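Local coordinates for OxsB protein (PDB 5UL3) that catalyses the oxidative ring contraction of dAMP to an oxetane aldehyde in oxetanocin A biosynthesis, using cobalamin, a [4Fe-4S] cluster and S-adenosylmethionine, at residues 121-126 and 156-161; 181-186 and 195-200; 136-141 and 288-293. One frame throughout, in Å; residues are numbered along the deposited sequence.

Contact 1 of 3, residues 121-126 and 156-161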
ATOM      1  N   THR A 121      -4.829  -5.334  22.168  1.00 24.02           N
ATOM      2  CA  THR A 121      -4.569  -3.983  21.669  1.00 24.43           C
ATOM      3  C   THR A 121      -3.564  -4.076  20.526  1.00 21.61           C
ATOM      4  O   THR A 121      -2.503  -4.690  20.679  1.00 25.07           O
ATOM      5  CB  THR A 121      -4.038  -3.058  22.772  1.00 26.42           C
ATOM      6  OG1 THR A 121      -5.039  -2.919  23.782  1.00 26.01           O
ATOM      7  CG2 THR A 121      -3.771  -1.654  22.209  1.00 26.30           C
ATOM      8  N   LEU A 122      -3.933  -3.512  19.376  1.00 21.26           N
ATOM      9  CA  LEU A 122      -3.095  -3.496  18.181  1.00 24.73           C
ATOM     10  C   LEU A 122      -2.735  -2.051  17.895  1.00 22.83           C
ATOM     11  O   LEU A 122      -3.626  -1.197  17.847  1.00 25.65           O
ATOM     12  CB  LEU A 122      -3.827  -4.082  16.977  1.00 25.78           C
ATOM     13  CG  LEU A 122      -4.273  -5.532  17.162  1.00 21.88           C
ATOM     14  CD1 LEU A 122      -5.123  -5.970  15.985  1.00 25.03           C
ATOM     15  CD2 LEU A 122      -3.049  -6.446  17.335  1.00 22.45           C
ATOM     16  N   VAL A 123      -1.449  -1.795  17.681  1.00 26.23           N
ATOM     17  CA  VAL A 123      -0.910  -0.446  17.521  1.00 27.29           C
ATOM     18  C   VAL A 123      -0.244  -0.346  16.153  1.00 25.10           C
ATOM     19  O   VAL A 123       0.702  -1.093  15.864  1.00 24.97           O
ATOM     20  CB  VAL A 123       0.102  -0.119  18.629  1.00 25.16           C
ATOM     21  CG1 VAL A 123       0.538   1.359  18.538  1.00 29.96           C
ATOM     22  CG2 VAL A 123      -0.489  -0.429  20.007  1.00 26.97           C
ATOM     23  N   ASN A 124      -0.734   0.565  15.312  1.00 25.19           N
ATOM     24  CA  ASN A 124      -0.066   0.876  14.050  1.00 23.95           C
ATOM     25  C   ASN A 124       0.949   1.992  14.287  1.00 25.48           C
ATOM     26  O   ASN A 124       0.563   3.087  14.704  1.00 25.97           O
ATOM     27  CB  ASN A 124      -1.063   1.321  12.979  1.00 25.56           C
ATOM     28  CG  ASN A 124      -0.367   1.648  11.658  1.00 31.42           C
ATOM     29  OD1 ASN A 124       0.547   0.934  11.259  1.00 29.63           O
ATOM     30  ND2 ASN A 124      -0.771   2.736  11.005  1.00 29.80           N
ATOM     31  N   LEU A 125       2.228   1.723  14.021  1.00 26.21           N
ATOM     32  CA  LEU A 125       3.235   2.766  14.182  1.00 30.80           C
ATOM     33  C   LEU A 125       3.261   3.682  12.964  1.00 36.26           C
ATOM     34  O   LEU A 125       2.809   3.328  11.873  1.00 29.22           O
ATOM     35  CB  LEU A 125       4.627   2.168  14.415  1.00 26.76           C
ATOM     36  CG  LEU A 125       4.732   1.087  15.485  1.00 30.52           C
ATOM     37  CD1 LEU A 125       6.187   0.747  15.779  1.00 29.97           C
ATOM     38  CD2 LEU A 125       3.979   1.477  16.751  1.00 33.22           C
ATOM     39  N   CYS A 126       3.799   4.888  13.167  1.00 29.19           N
ATOM     40  CA  CYS A 126       3.898   5.875  12.100  1.00 31.18           C
ATOM     41  C   CYS A 126       4.932   6.913  12.506  1.00 32.07           C
ATOM     42  O   CYS A 126       4.890   7.416  13.632  1.00 33.65           O
ATOM     43  CB  CYS A 126       2.553   6.569  11.837  1.00 30.83           C
ATOM     44  SG  CYS A 126       2.569   7.703  10.376  1.00 36.82           S
ATOM     45  N   GLU A 156      -8.791  -3.385  20.757  1.00 23.13           N
ATOM     46  CA  GLU A 156      -8.597  -1.938  20.804  1.00 26.01           C
ATOM     47  C   GLU A 156      -7.561  -1.570  19.753  1.00 23.59           C
ATOM     48  O   GLU A 156      -6.525  -2.229  19.652  1.00 24.91           O
ATOM     49  CB  GLU A 156      -8.146  -1.488  22.194  1.00 26.30           C
ATOM     50  CG  GLU A 156      -7.492  -0.100  22.231  1.00 40.03           C
ATOM     51  CD  GLU A 156      -8.278   0.913  23.052  1.00 63.33           C
ATOM     52  OE1 GLU A 156      -9.307   0.521  23.646  1.00 70.10           O
ATOM     53  OE2 GLU A 156      -7.865   2.099  23.101  1.00 58.32           O
ATOM     54  N   LEU A 157      -7.850  -0.527  18.972  1.00 25.29           N
ATOM     55  CA  LEU A 157      -6.979  -0.069  17.894  1.00 22.09           C
ATOM     56  C   LEU A 157      -6.369   1.270  18.275  1.00 24.80           C
ATOM     57  O   LEU A 157      -7.087   2.183  18.705  1.00 26.16           O
ATOM     58  CB  LEU A 157      -7.756   0.081  16.586  1.00 22.79           C
ATOM     59  CG  LEU A 157      -8.221  -1.245  15.954  1.00 20.68           C
ATOM     60  CD1 LEU A 157      -9.195  -0.974  14.818  1.00 29.68           C
ATOM     61  CD2 LEU A 157      -6.979  -1.977  15.452  1.00 26.95           C
ATOM     62  N   ILE A 158      -5.054   1.374  18.117  1.00 24.08           N
ATOM     63  CA  ILE A 158      -4.318   2.618  18.298  1.00 27.49           C
ATOM     64  C   ILE A 158      -3.534   2.867  17.018  1.00 29.47           C
ATOM     65  O   ILE A 158      -2.859   1.956  16.519  1.00 27.80           O
ATOM     66  CB  ILE A 158      -3.361   2.549  19.501  1.00 25.87           C
ATOM     67  CG1 ILE A 158      -4.116   2.182  20.783  1.00 28.91           C
ATOM     68  CG2 ILE A 158      -2.650   3.907  19.677  1.00 26.27           C
ATOM     69  CD1 ILE A 158      -3.187   1.945  21.959  1.00 32.38           C
ATOM     70  N   ASP A 159      -3.613   4.094  16.483  1.00 28.25           N
ATOM     71  CA  ASP A 159      -2.970   4.415  15.209  1.00 26.46           C
ATOM     72  C   ASP A 159      -2.161   5.697  15.378  1.00 27.16           C
ATOM     73  O   ASP A 159      -2.741   6.774  15.552  1.00 28.86           O
ATOM     74  CB  ASP A 159      -4.002   4.585  14.089  1.00 30.55           C
ATOM     75  CG  ASP A 159      -3.362   4.608  12.687  1.00 28.81           C
ATOM     76  OD1 ASP A 159      -2.127   4.776  12.585  1.00 31.00           O
ATOM     77  OD2 ASP A 159      -4.094   4.429  11.683  1.00 36.07           O
ATOM     78  N   MET A 160      -0.832   5.574  15.326  1.00 25.25           N
ATOM     79  CA  MET A 160       0.028   6.758  15.353  1.00 25.52           C
ATOM     80  C   MET A 160      -0.156   7.657  14.139  1.00 29.49           C
ATOM     81  O   MET A 160       0.299   8.807  14.175  1.00 31.48           O
ATOM     82  CB  MET A 160       1.494   6.346  15.450  1.00 24.57           C
ATOM     83  CG  MET A 160       1.847   5.694  16.778  1.00 28.64           C
ATOM     84  SD  MET A 160       3.607   5.398  16.898  1.00 29.91           S
ATOM     85  CE  MET A 160       4.196   7.090  17.186  1.00 33.30           C
ATOM     86  N   GLN A 161      -0.819   7.188  13.074  1.00 28.92           N
ATOM     87  CA  GLN A 161      -1.037   8.059  11.919  1.00 31.11           C
ATOM     88  C   GLN A 161      -1.834   9.296  12.285  1.00 33.23           C
ATOM     89  O   GLN A 161      -1.679  10.338  11.640  1.00 35.32           O
ATOM     90  CB  GLN A 161      -1.786   7.341  10.811  1.00 32.57           C
ATOM     91  CG  GLN A 161      -1.032   6.279  10.066  1.00 28.67           C
ATOM     92  CD  GLN A 161      -1.885   5.789   8.906  1.00 34.38           C
ATOM     93  OE1 GLN A 161      -1.674   6.177   7.761  1.00 30.41           O
ATOM     94  NE2 GLN A 161      -2.894   4.992   9.212  1.00 32.34           N
TER
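Asn124 and Asp159 run alongside one another with the same heading at the ends of two neighbouring parallel strands, amide and carboxylate planes 65° apart. Asn124 ND2 gives a hydrogen bond of 2.9 Å to Asp159 OD1, met from above the carboxylate plane. From the opposite face the backbone N of Gln161 reaches the same Asp159 OD1 at 2.8 Å, closing an Asx turn, while Gln161 NE2 binds the syn lone pair of Asp159 OD2. A short carboxylate suits this place, since three N-H groups fix its rotation. With CG anti to the backbone N (chi1 180°), Asn124 CG lies beside its own carbonyl carbon, and ND2 reaches across to Asp159.

Behind these polar ends four nearly straight backbone bonds, such as Asn124 N to Ile158 O, 2.8 Å, make ordinary parallel sheet. On the face shared by Thr121, Val123, Glu156 and Ile158, beta-branched side chains meet: Ile158 CD1 sits 3.7 Å from Thr121 CG2 and also touches Val123 CG2. Met160 SD packs against Leu125 CD2.

Strand 119-124, helix 138-149 and strand 154-159 form a beta-alpha-beta unit of the cobalamin-binding Rossmann fold; Gln161, in the 3-10 turn just after, lines the cofactor pocket, bonding cobalamin weakly.

Contact 2 of 3, residues 181-186 and 195-200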
ATOM      1  N   ILE A 181      -0.615  -7.547  23.349  1.00 22.09           N
ATOM      2  CA  ILE A 181      -0.295  -6.276  22.721  1.00 23.35           C
ATOM      3  C   ILE A 181       0.434  -6.588  21.426  1.00 22.39           C
ATOM      4  O   ILE A 181       1.380  -7.381  21.426  1.00 26.49           O
ATOM      5  CB  ILE A 181       0.572  -5.379  23.624  1.00 24.58           C
ATOM      6  CG1 ILE A 181      -0.190  -5.036  24.916  1.00 24.19           C
ATOM      7  CG2 ILE A 181       0.965  -4.101  22.885  1.00 26.98           C
ATOM      8  CD1 ILE A 181       0.691  -4.391  25.972  1.00 28.63           C
ATOM      9  N   GLY A 182      -0.003  -5.981  20.337  1.00 25.48           N
ATOM     10  CA  GLY A 182       0.654  -6.169  19.052  1.00 28.56           C
ATOM     11  C   GLY A 182       1.036  -4.848  18.426  1.00 22.67           C
ATOM     12  O   GLY A 182       0.237  -3.911  18.393  1.00 26.37           O
ATOM     13  N   LEU A 183       2.262  -4.790  17.900  1.00 26.66           N
ATOM     14  CA  LEU A 183       2.730  -3.642  17.134  1.00 25.51           C
ATOM     15  C   LEU A 183       2.928  -4.043  15.677  1.00 22.93           C
ATOM     16  O   LEU A 183       3.557  -5.067  15.393  1.00 24.48           O
ATOM     17  CB  LEU A 183       4.054  -3.093  17.679  1.00 27.14           C
ATOM     18  CG  LEU A 183       4.225  -2.898  19.184  1.00 26.13           C
ATOM     19  CD1 LEU A 183       5.602  -2.243  19.443  1.00 29.20           C
ATOM     20  CD2 LEU A 183       3.073  -2.047  19.753  1.00 25.39           C
ATOM     21  N   SER A 184       2.416  -3.221  14.767  1.00 26.62           N
ATOM     22  CA  SER A 184       2.718  -3.355  13.342  1.00 25.01           C
ATOM     23  C   SER A 184       3.939  -2.485  13.030  1.00 25.72           C
ATOM     24  O   SER A 184       3.889  -1.259  13.201  1.00 27.69           O
ATOM     25  CB  SER A 184       1.505  -2.934  12.509  1.00 28.97           C
ATOM     26  OG  SER A 184       1.669  -3.278  11.139  1.00 25.27           O
ATOM     27  N   VAL A 185       5.027  -3.113  12.588  1.00 24.58           N
ATOM     28  CA  VAL A 185       6.335  -2.470  12.469  1.00 26.22           C
ATOM     29  C   VAL A 185       6.715  -2.470  10.992  1.00 26.98           C
ATOM     30  O   VAL A 185       6.984  -3.530  10.413  1.00 29.65           O
ATOM     31  CB  VAL A 185       7.411  -3.182  13.303  1.00 29.87           C
ATOM     32  CG1 VAL A 185       8.756  -2.466  13.150  1.00 31.20           C
ATOM     33  CG2 VAL A 185       6.999  -3.252  14.771  1.00 33.52           C
ATOM     34  N   ASN A 186       6.737  -1.292  10.387  1.00 29.46           N
ATOM     35  CA  ASN A 186       6.956  -1.113   8.964  1.00 29.56           C
ATOM     36  C   ASN A 186       8.321  -0.478   8.720  1.00 34.87           C
ATOM     37  O   ASN A 186       9.035  -0.127   9.662  1.00 31.55           O
ATOM     38  CB  ASN A 186       5.839  -0.259   8.371  1.00 26.52           C
ATOM     39  CG  ASN A 186       5.403  -0.761   7.029  1.00 37.17           C
ATOM     40  OD1 ASN A 186       6.221  -1.252   6.252  1.00 32.93           O
ATOM     41  ND2 ASN A 186       4.109  -0.688   6.758  1.00 41.98           N
ATOM     42  N   GLU A 195      11.594   1.896  21.071  1.00 33.36           N
ATOM     43  CA  GLU A 195      11.193   2.804  22.149  1.00 34.92           C
ATOM     44  C   GLU A 195       9.890   2.350  22.798  1.00 38.52           C
ATOM     45  O   GLU A 195       9.762   2.342  24.030  1.00 33.51           O
ATOM     46  CB  GLU A 195      11.039   4.228  21.619  1.00 32.74           C
ATOM     47  CG  GLU A 195      12.349   4.904  21.226  1.00 55.70           C
ATOM     48  CD  GLU A 195      12.165   6.374  20.888  1.00 66.29           C
ATOM     49  OE1 GLU A 195      11.204   6.979  21.413  1.00 61.11           O
ATOM     50  OE2 GLU A 195      12.979   6.920  20.107  1.00 66.44           O
ATOM     51  N   ILE A 196       8.902   1.986  21.978  1.00 32.14           N
ATOM     52  CA  ILE A 196       7.617   1.559  22.523  1.00 30.03           C
ATOM     53  C   ILE A 196       7.765   0.231  23.246  1.00 31.38           C
ATOM     54  O   ILE A 196       7.229   0.054  24.345  1.00 30.58           O
ATOM     55  CB  ILE A 196       6.552   1.494  21.414  1.00 28.03           C
ATOM     56  CG1 ILE A 196       6.293   2.889  20.848  1.00 32.57           C
ATOM     57  CG2 ILE A 196       5.252   0.899  21.953  1.00 32.87           C
ATOM     58  CD1 ILE A 196       5.463   2.895  19.576  1.00 31.56           C
ATOM     59  N   LEU A 197       8.499  -0.723  22.647  1.00 28.73           N
ATOM     60  CA  LEU A 197       8.732  -2.009  23.304  1.00 27.49           C
ATOM     61  C   LEU A 197       9.476  -1.828  24.626  1.00 30.67           C
ATOM     62  O   LEU A 197       9.146  -2.477  25.624  1.00 28.84           O
ATOM     63  CB  LEU A 197       9.515  -2.940  22.368  1.00 30.98           C
ATOM     64  CG  LEU A 197       8.649  -3.509  21.231  1.00 29.23           C
ATOM     65  CD1 LEU A 197       9.499  -4.204  20.146  1.00 29.15           C
ATOM     66  CD2 LEU A 197       7.598  -4.467  21.807  1.00 29.00           C
ATOM     67  N   ASP A 198      10.497  -0.967  24.643  1.00 32.42           N
ATOM     68  CA  ASP A 198      11.210  -0.683  25.891  1.00 35.78           C
ATOM     69  C   ASP A 198      10.243  -0.287  27.003  1.00 29.13           C
ATOM     70  O   ASP A 198      10.291  -0.836  28.108  1.00 34.88           O
ATOM     71  CB  ASP A 198      12.242   0.428  25.669  1.00 33.84           C
ATOM     72  CG  ASP A 198      13.494  -0.051  24.943  1.00 35.30           C
ATOM     73  OD1 ASP A 198      13.667  -1.267  24.676  1.00 33.88           O
ATOM     74  OD2 ASP A 198      14.324   0.820  24.628  1.00 36.00           O
ATOM     75  N   LEU A 199       9.324   0.645  26.707  1.00 29.26           N
ATOM     76  CA  LEU A 199       8.366   1.127  27.701  1.00 26.34           C
ATOM     77  C   LEU A 199       7.346   0.059  28.082  1.00 35.32           C
ATOM     78  O   LEU A 199       6.926  -0.020  29.241  1.00 30.91           O
ATOM     79  CB  LEU A 199       7.651   2.358  27.163  1.00 24.57           C
ATOM     80  CG  LEU A 199       8.483   3.628  27.229  1.00 33.58           C
ATOM     81  CD1 LEU A 199       7.924   4.631  26.253  1.00 35.83           C
ATOM     82  CD2 LEU A 199       8.421   4.157  28.654  1.00 31.74           C
ATOM     83  N   ILE A 200       6.911  -0.752  27.113  1.00 29.45           N
ATOM     84  CA  ILE A 200       5.987  -1.839  27.424  1.00 28.84           C
ATOM     85  C   ILE A 200       6.622  -2.806  28.411  1.00 27.79           C
ATOM     86  O   ILE A 200       6.005  -3.191  29.410  1.00 30.08           O
ATOM     87  CB  ILE A 200       5.560  -2.570  26.137  1.00 28.39           C
ATOM     88  CG1 ILE A 200       4.630  -1.682  25.314  1.00 28.25           C
ATOM     89  CG2 ILE A 200       4.891  -3.905  26.493  1.00 28.26           C
ATOM     90  CD1 ILE A 200       4.346  -2.253  23.913  1.00 31.76           C
TER
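Leu183 makes the closest approach of strand 180-184 to helix 190-205. Its CD1 methyl lies 3.8 Å from Leu197 CG and equally near Leu197 CD2, the two leucines passing one another with opposed headings. The same Leu183 CD1 meets Ile196 CG2 at 4.0 Å, so one methyl touches two consecutive residues of the helix. Leucine suits the place because its branch, one carbon beyond CB, lets side chains from both elements together close the 10.8 Å between the short-segment axes.

Toward the start of the strand Ile181 CG2 meets Ile200 CD1 at 4.0 Å; the loose spot is Leu183 CD2, 4.4 Å from that Ile200 CD1. Ile200 extends its ethyl branch (chi2 171°), which carries CD1 toward the strand. All these meetings are between carbon atoms and cover a modest 203 Å². Glu195, Asp198 and Leu199 are partly exposed and take no part; Glu195 and Leu199 lean on Ile166 of helix 166-176, and Asp198 pairs with Arg230 and Tyr231.

The strand alternates in the usual way: Ile181 and Leu183 face the helix, whereas Ser184 belongs to the other face and hydrogen-bonds cobalamin. Strand and helix run nearly antiparallel, at 170°, as the first two elements of a beta-alpha-beta unit completed by strand 212-216, whose Ile213 touches Ile181, Leu197 and Ile200. Helix 166-176 borders the same layer through Leu173, which packs on Ile181.

Contact 3 of 3, residues 136-141 and 288-293; sequences LNLSTG and PTPSLD
Gly141 O accepts the backbone N-H of Ser291 at 2.9 Å, and this bond joins the first turn of helix 138-149 to the loop 288-293. The N-H points almost straight at the oxygen, 176°, although the donor stands above the carbonyl plane, with a C=O...N angle of 116°. Ser291 OG has its stronger partner in Ser144 OG, one turn further along the helix; its approach to Gly141 O is long and weak. Glycine fits here because the side of its CA where other residues bear CB faces Pro290 CB and Asn137 O at close range; its CA is 4.6 Å from that of Pro290. Asp293 of the loop also pairs with Arg148 of helix 138-149 in a salt bridge.

Within 136-141, Asn137 is the N-cap. Its OD1 takes two donors, Thr140 N at 2.9 Å and Thr140 OG1 at 2.7 Å, the hydroxyl lying in the carbonyl plane on a lone pair and the amide above that plane.

Apolar groups flank the bond. The Pro290 ring lies alongside Leu138, with CG 3.7 Å from Leu138 CD2, and crosses Leu136 at about a right angle. Leu136 CD2 also touches Leu292 CD2.

Neighbouring Ser139 hydrogen-bonds cobalamin through OG. The chemistry implies a mostly apolar join, pinned by one short, straight N-H bond to Gly141 O, while the Asn137 side chain caps the helix start right beside the cofactor-binding serine.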
ATOM      1  N   LEU A 136      -6.577   4.714   6.001  1.00 24.26           N
ATOM      2  CA  LEU A 136      -7.136   3.633   6.812  1.00 24.44           C
ATOM      3  C   LEU A 136      -6.149   2.478   6.905  1.00 27.08           C
ATOM      4  O   LEU A 136      -5.697   1.945   5.881  1.00 23.70           O
ATOM      5  CB  LEU A 136      -8.449   3.169   6.187  1.00 24.84           C
ATOM      6  CG  LEU A 136      -9.157   1.992   6.881  1.00 24.29           C
ATOM      7  CD1 LEU A 136      -9.483   2.304   8.330  1.00 30.64           C
ATOM      8  CD2 LEU A 136     -10.412   1.622   6.111  1.00 28.40           C
ATOM      9  N   ASN A 137      -5.769   2.108   8.125  1.00 22.97           N
ATOM     10  CA  ASN A 137      -4.717   1.109   8.291  1.00 24.86           C
ATOM     11  C   ASN A 137      -5.312  -0.294   8.246  1.00 25.58           C
ATOM     12  O   ASN A 137      -5.933  -0.757   9.209  1.00 21.12           O
ATOM     13  CB  ASN A 137      -3.929   1.306   9.577  1.00 24.96           C
ATOM     14  CG  ASN A 137      -2.793   0.293   9.705  1.00 30.31           C
ATOM     15  OD1 ASN A 137      -2.842  -0.597  10.551  1.00 25.66           O
ATOM     16  ND2 ASN A 137      -1.775   0.402   8.824  1.00 25.60           N
ATOM     17  N   LEU A 138      -5.062  -0.996   7.149  1.00 22.77           N
ATOM     18  CA  LEU A 138      -5.575  -2.354   7.002  1.00 23.17           C
ATOM     19  C   LEU A 138      -4.777  -3.359   7.816  1.00 23.16           C
ATOM     20  O   LEU A 138      -5.326  -4.394   8.227  1.00 23.16           O
ATOM     21  CB  LEU A 138      -5.544  -2.738   5.520  1.00 21.41           C
ATOM     22  CG  LEU A 138      -6.357  -1.794   4.616  1.00 21.02           C
ATOM     23  CD1 LEU A 138      -6.266  -2.249   3.167  1.00 23.14           C
ATOM     24  CD2 LEU A 138      -7.837  -1.749   5.056  1.00 24.06           C
ATOM     25  N   SER A 139      -3.485  -3.096   8.019  1.00 22.10           N
ATOM     26  CA  SER A 139      -2.630  -4.015   8.761  1.00 23.44           C
ATOM     27  C   SER A 139      -3.270  -4.389  10.088  1.00 24.30           C
ATOM     28  O   SER A 139      -3.384  -5.570  10.433  1.00 27.10           O
ATOM     29  CB  SER A 139      -1.265  -3.371   8.994  1.00 27.35           C
ATOM     30  OG  SER A 139      -0.759  -2.824   7.788  1.00 26.64           O
ATOM     31  N   THR A 140      -3.717  -3.380  10.840  1.00 22.64           N
ATOM     32  CA  THR A 140      -4.403  -3.629  12.097  1.00 25.39           C
ATOM     33  C   THR A 140      -5.910  -3.731  11.932  1.00 22.78           C
ATOM     34  O   THR A 140      -6.553  -4.467  12.694  1.00 22.94           O
ATOM     35  CB  THR A 140      -4.076  -2.527  13.124  1.00 24.77           C
ATOM     36  OG1 THR A 140      -4.493  -1.246  12.624  1.00 24.11           O
ATOM     37  CG2 THR A 140      -2.583  -2.508  13.428  1.00 26.60           C
ATOM     38  N   GLY A 141      -6.492  -3.026  10.954  1.00 20.11           N
ATOM     39  CA  GLY A 141      -7.944  -3.022  10.804  1.00 22.28           C
ATOM     40  C   GLY A 141      -8.524  -4.382  10.452  1.00 23.34           C
ATOM     41  O   GLY A 141      -9.615  -4.737  10.907  1.00 21.54           O
ATOM     42  N   PRO A 288     -13.421  -9.947   7.173  1.00 24.81           N
ATOM     43  CA  PRO A 288     -14.490  -9.024   6.777  1.00 21.70           C
ATOM     44  C   PRO A 288     -13.963  -7.609   6.597  1.00 22.02           C
ATOM     45  O   PRO A 288     -12.758  -7.361   6.692  1.00 21.47           O
ATOM     46  CB  PRO A 288     -15.465  -9.099   7.963  1.00 23.06           C
ATOM     47  CG  PRO A 288     -14.515  -9.243   9.155  1.00 21.88           C
ATOM     48  CD  PRO A 288     -13.306 -10.058   8.640  1.00 21.53           C
ATOM     49  N   THR A 289     -14.880  -6.677   6.332  1.00 21.86           N
ATOM     50  CA  THR A 289     -14.607  -5.238   6.304  1.00 21.84           C
ATOM     51  C   THR A 289     -13.591  -4.838   7.370  1.00 21.66           C
ATOM     52  O   THR A 289     -13.765  -5.206   8.532  1.00 20.57           O
ATOM     53  CB  THR A 289     -15.916  -4.474   6.540  1.00 20.40           C
ATOM     54  OG1 THR A 289     -16.914  -4.931   5.618  1.00 21.74           O
ATOM     55  CG2 THR A 289     -15.696  -2.940   6.400  1.00 24.93           C
ATOM     56  N   PRO A 290     -12.523  -4.103   7.042  1.00 21.25           N
ATOM     57  CA  PRO A 290     -11.613  -3.640   8.092  1.00 20.37           C
ATOM     58  C   PRO A 290     -12.367  -2.843   9.146  1.00 22.08           C
ATOM     59  O   PRO A 290     -13.353  -2.161   8.849  1.00 20.72           O
ATOM     60  CB  PRO A 290     -10.624  -2.737   7.340  1.00 24.03           C
ATOM     61  CG  PRO A 290     -11.344  -2.359   6.101  1.00 27.41           C
ATOM     62  CD  PRO A 290     -12.160  -3.546   5.730  1.00 22.75           C
ATOM     63  N   SER A 291     -11.880  -2.924  10.378  1.00 20.90           N
ATOM     64  CA  SER A 291     -12.505  -2.175  11.461  1.00 23.79           C
ATOM     65  C   SER A 291     -12.350  -0.681  11.194  1.00 28.70           C
ATOM     66  O   SER A 291     -11.317  -0.234  10.691  1.00 22.76           O
ATOM     67  CB  SER A 291     -11.870  -2.550  12.802  1.00 23.10           C
ATOM     68  OG  SER A 291     -12.166  -3.921  13.108  1.00 22.67           O
ATOM     69  N   LEU A 292     -13.371   0.096  11.547  1.00 24.03           N
ATOM     70  CA  LEU A 292     -13.399   1.515  11.183  1.00 26.89           C
ATOM     71  C   LEU A 292     -13.274   2.443  12.392  1.00 29.15           C
ATOM     72  O   LEU A 292     -13.561   3.648  12.277  1.00 24.54           O
ATOM     73  CB  LEU A 292     -14.666   1.827  10.384  1.00 23.14           C
ATOM     74  CG  LEU A 292     -14.800   1.019   9.086  1.00 25.36           C
ATOM     75  CD1 LEU A 292     -16.147   1.242   8.410  1.00 26.18           C
ATOM     76  CD2 LEU A 292     -13.661   1.347   8.118  1.00 27.39           C
ATOM     77  N   ASP A 293     -12.780   1.919  13.522  1.00 24.96           N
ATOM     78  CA  ASP A 293     -12.623   2.694  14.758  1.00 25.53           C
ATOM     79  C   ASP A 293     -11.879   4.014  14.543  1.00 29.33           C
ATOM     80  O   ASP A 293     -12.191   5.025  15.188  1.00 28.38           O
ATOM     81  CB  ASP A 293     -11.848   1.886  15.800  1.00 25.68           C
ATOM     82  CG  ASP A 293     -12.516   0.550  16.152  1.00 26.70           C
ATOM     83  OD1 ASP A 293     -13.246  -0.015  15.315  1.00 27.18           O
ATOM     84  OD2 ASP A 293     -12.282   0.088  17.282  1.00 27.22           O
TER

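In the fold
All three contacts are buried; contacts 1 and 2 lie within the cobalamin-binding domain, and contact 3 joins its helix 138-149 to the loop 288-293. Contacts 1 and 2 share one sheet, in which strands 119-124 and 180-184 are neighbours bonded by Val123 N to Gly182 O; Leu125 and Ile196 also pack together between them. Contact 1, strand on strand, is rich in backbone bonds and ends in a polar network. Contact 2, strand on helix, is wholly apolar, and its helix turns a partly exposed side outward. Contact 3 covers the other sheet face: Leu157 of contact 1 packs on Ser291. It differs in sequence span too, bringing together segments 147 residues apart, with contact 2 nested inside that loop.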